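Local coordinates for uncharacterized protein (Pyrococcus furiosus DSM 3638, PDB 3WZ2) that is a homolog of the proteasome-assembly chaperones, and probably assists assembly of the proteasome or acts as a proteasome activator, at residues 190-195 with 209-214. Residues are numbered along the deposited sequence; the frame is centred on the assembly and turned at random.
Sequences AAANVV and EPLLKE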
loop_
_atom_site.group_PDB
_atom_site.type_symbol
_atom_site.label_atom_id
_atom_site.label_comp_id
_atom_site.label_asym_id
_atom_site.label_seq_id
_atom_site.Cartn_x
_atom_site.Cartn_y
_atom_site.Cartn_z
ATOM N N ALA B 190 -25.331 16.193 -24.858
ATOM C CA ALA B 190 -24.194 15.590 -25.507
ATOM C C ALA B 190 -24.353 14.093 -25.664
ATOM O O ALA B 190 -24.082 13.558 -26.734
ATOM C CB ALA B 190 -22.903 15.905 -24.747
ATOM N N ALA B 191 -24.898 13.425 -24.652
ATOM C CA ALA B 191 -25.191 12.006 -24.777
ATOM C C ALA B 191 -26.118 11.732 -25.949
ATOM O O ALA B 191 -25.930 10.803 -26.729
ATOM C CB ALA B 191 -25.757 11.444 -23.500
ATOM N N ALA B 192 -27.144 12.541 -26.069
ATOM C CA ALA B 192 -28.108 12.399 -27.153
ATOM C C ALA B 192 -27.438 12.587 -28.488
ATOM O O ALA B 192 -27.732 11.847 -29.413
ATOM C CB ALA B 192 -29.248 13.402 -26.989
ATOM N N ASN B 193 -26.555 13.585 -28.606
ATOM C CA ASN B 193 -25.798 13.758 -29.840
ATOM C C ASN B 193 -25.007 12.484 -30.209
ATOM O O ASN B 193 -24.942 12.088 -31.374
ATOM C CB ASN B 193 -24.802 14.925 -29.721
ATOM C CG ASN B 193 -25.482 16.281 -29.499
ATOM O OD1 ASN B 193 -26.633 16.444 -29.831
ATOM N ND2 ASN B 193 -24.719 17.272 -29.015
ATOM N N VAL B 194 -24.400 11.852 -29.203
ATOM C CA VAL B 194 -23.625 10.646 -29.434
ATOM C C VAL B 194 -24.517 9.475 -29.836
ATOM O O VAL B 194 -24.203 8.733 -30.766
ATOM C CB VAL B 194 -22.778 10.289 -28.202
ATOM C CG1 VAL B 194 -22.223 8.908 -28.329
ATOM C CG2 VAL B 194 -21.667 11.317 -28.053
ATOM N N VAL B 195 -25.656 9.330 -29.175
ATOM C CA VAL B 195 -26.584 8.287 -29.557
ATOM C C VAL B 195 -27.073 8.440 -31.004
ATOM O O VAL B 195 -27.152 7.450 -31.725
ATOM C CB VAL B 195 -27.794 8.230 -28.629
ATOM C CG1 VAL B 195 -28.852 7.276 -29.175
ATOM C CG2 VAL B 195 -27.345 7.806 -27.259
ATOM N N GLU B 209 -35.497 11.515 -28.414
ATOM C CA GLU B 209 -36.461 12.442 -27.830
ATOM C C GLU B 209 -36.760 12.176 -26.361
ATOM O O GLU B 209 -36.795 13.113 -25.560
ATOM C CB GLU B 209 -37.746 12.501 -28.662
ATOM C CG GLU B 209 -37.569 13.179 -30.021
ATOM C CD GLU B 209 -37.231 14.669 -29.919
ATOM O OE1 GLU B 209 -37.892 15.380 -29.118
ATOM O OE2 GLU B 209 -36.313 15.140 -30.641
ATOM N N PRO B 210 -36.914 10.907 -25.969
ATOM C CA PRO B 210 -37.088 10.646 -24.534
ATOM C C PRO B 210 -35.909 11.079 -23.622
ATOM O O PRO B 210 -36.100 11.470 -22.462
ATOM C CB PRO B 210 -37.306 9.127 -24.470
ATOM C CG PRO B 210 -37.703 8.730 -25.839
ATOM C CD PRO B 210 -36.991 9.667 -26.764
ATOM N N LEU B 211 -34.705 11.079 -24.175
ATOM C CA LEU B 211 -33.516 11.570 -23.463
ATOM C C LEU B 211 -33.541 13.075 -23.316
ATOM O O LEU B 211 -33.202 13.613 -22.252
ATOM C CB LEU B 211 -32.248 11.214 -24.257
ATOM C CG LEU B 211 -30.896 11.109 -23.579
ATOM C CD1 LEU B 211 -31.055 10.551 -22.186
ATOM C CD2 LEU B 211 -29.769 10.388 -24.346
ATOM N N LEU B 212 -33.848 13.778 -24.409
ATOM C CA LEU B 212 -33.908 15.233 -24.360
ATOM C C LEU B 212 -35.053 15.672 -23.429
ATOM O O LEU B 212 -34.939 16.683 -22.757
ATOM C CB LEU B 212 -34.079 15.826 -25.759
ATOM C CG LEU B 212 -32.931 15.540 -26.745
ATOM C CD1 LEU B 212 -33.281 16.066 -28.129
ATOM C CD2 LEU B 212 -31.620 16.153 -26.272
ATOM N N LYS B 213 -36.131 14.892 -23.400
ATOM C CA LYS B 213 -37.309 15.177 -22.586
ATOM C C LYS B 213 -36.982 15.127 -21.088
ATOM O O LYS B 213 -37.455 15.959 -20.292
ATOM C CB LYS B 213 -38.453 14.186 -22.944
ATOM C CG LYS B 213 -39.356 13.811 -21.767
ATOM C CD LYS B 213 -40.748 13.340 -22.200
ATOM C CE LYS B 213 -41.837 14.144 -21.493
ATOM N NZ LYS B 213 -43.209 13.681 -21.838
ATOM N N GLU B 214 -36.119 14.198 -20.715
ATOM C CA GLU B 214 -35.741 14.063 -19.324
ATOM C C GLU B 214 -34.382 14.657 -19.003
ATOM O O GLU B 214 -33.855 14.423 -17.922
ATOM C CB GLU B 214 -35.731 12.612 -18.938
ATOM C CG GLU B 214 -37.024 11.883 -19.179
ATOM C CD GLU B 214 -36.900 10.359 -18.905
ATOM O OE1 GLU B 214 -35.978 9.917 -18.141
ATOM O OE2 GLU B 214 -37.691 9.571 -19.502
#
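The flat group in this contact is the peptide joining A191 to A192, and the CD2 methyl of L211 lies on one of its faces. L211 CD2 is 3.8 Å from A192 N and stands almost directly above that atom, about 3.7 Å out of the peptide plane; it is 4.2 Å from A191 C. The opposite face is turned from 209-214. At the oxygen edge, A191 O accepts the helical bond from V195 N at 2.9 Å; the methyl adds only van der Waals contact, and no hydrogen bond crosses the contact.

The same methyl also touches both flanking alanines, reaching A192 CB at 4.0 Å. A chi1 of -157° carries L211 CG roughly opposite its own backbone nitrogen, beside the carbonyl carbon, and CD2 onward to helix 188-202. L212 reaches A192 from another direction: its CD2 approaches A192 CB to 3.7 Å, and the two leucine methyls subtend about 110° at that carbon. A192 CB heads almost straight at L212 CD2, while the L211 methyl sits at its flank, over the peptide.

The interface is small, burying 152 Å² over both sides, with apolar side-chain contacts and a methyl laid on one peptide. A192 and L211 supply most of it, while L212 is partly exposed. V208 touches A192 as well, and helix 32-43 continues the apolar packing by placing I35 against A191 and F39 against L211.

The short axes run at 175° to each other, 9.5 Å apart, with A192 and L211 in register. This is antiparallel helix-helix packing within the PAC2 family region: the chain turns back after helix 188-202, and helix 209-213 lies alongside it, its end overlapping the start of a predicted coiled coil that continues through the C-terminal helices.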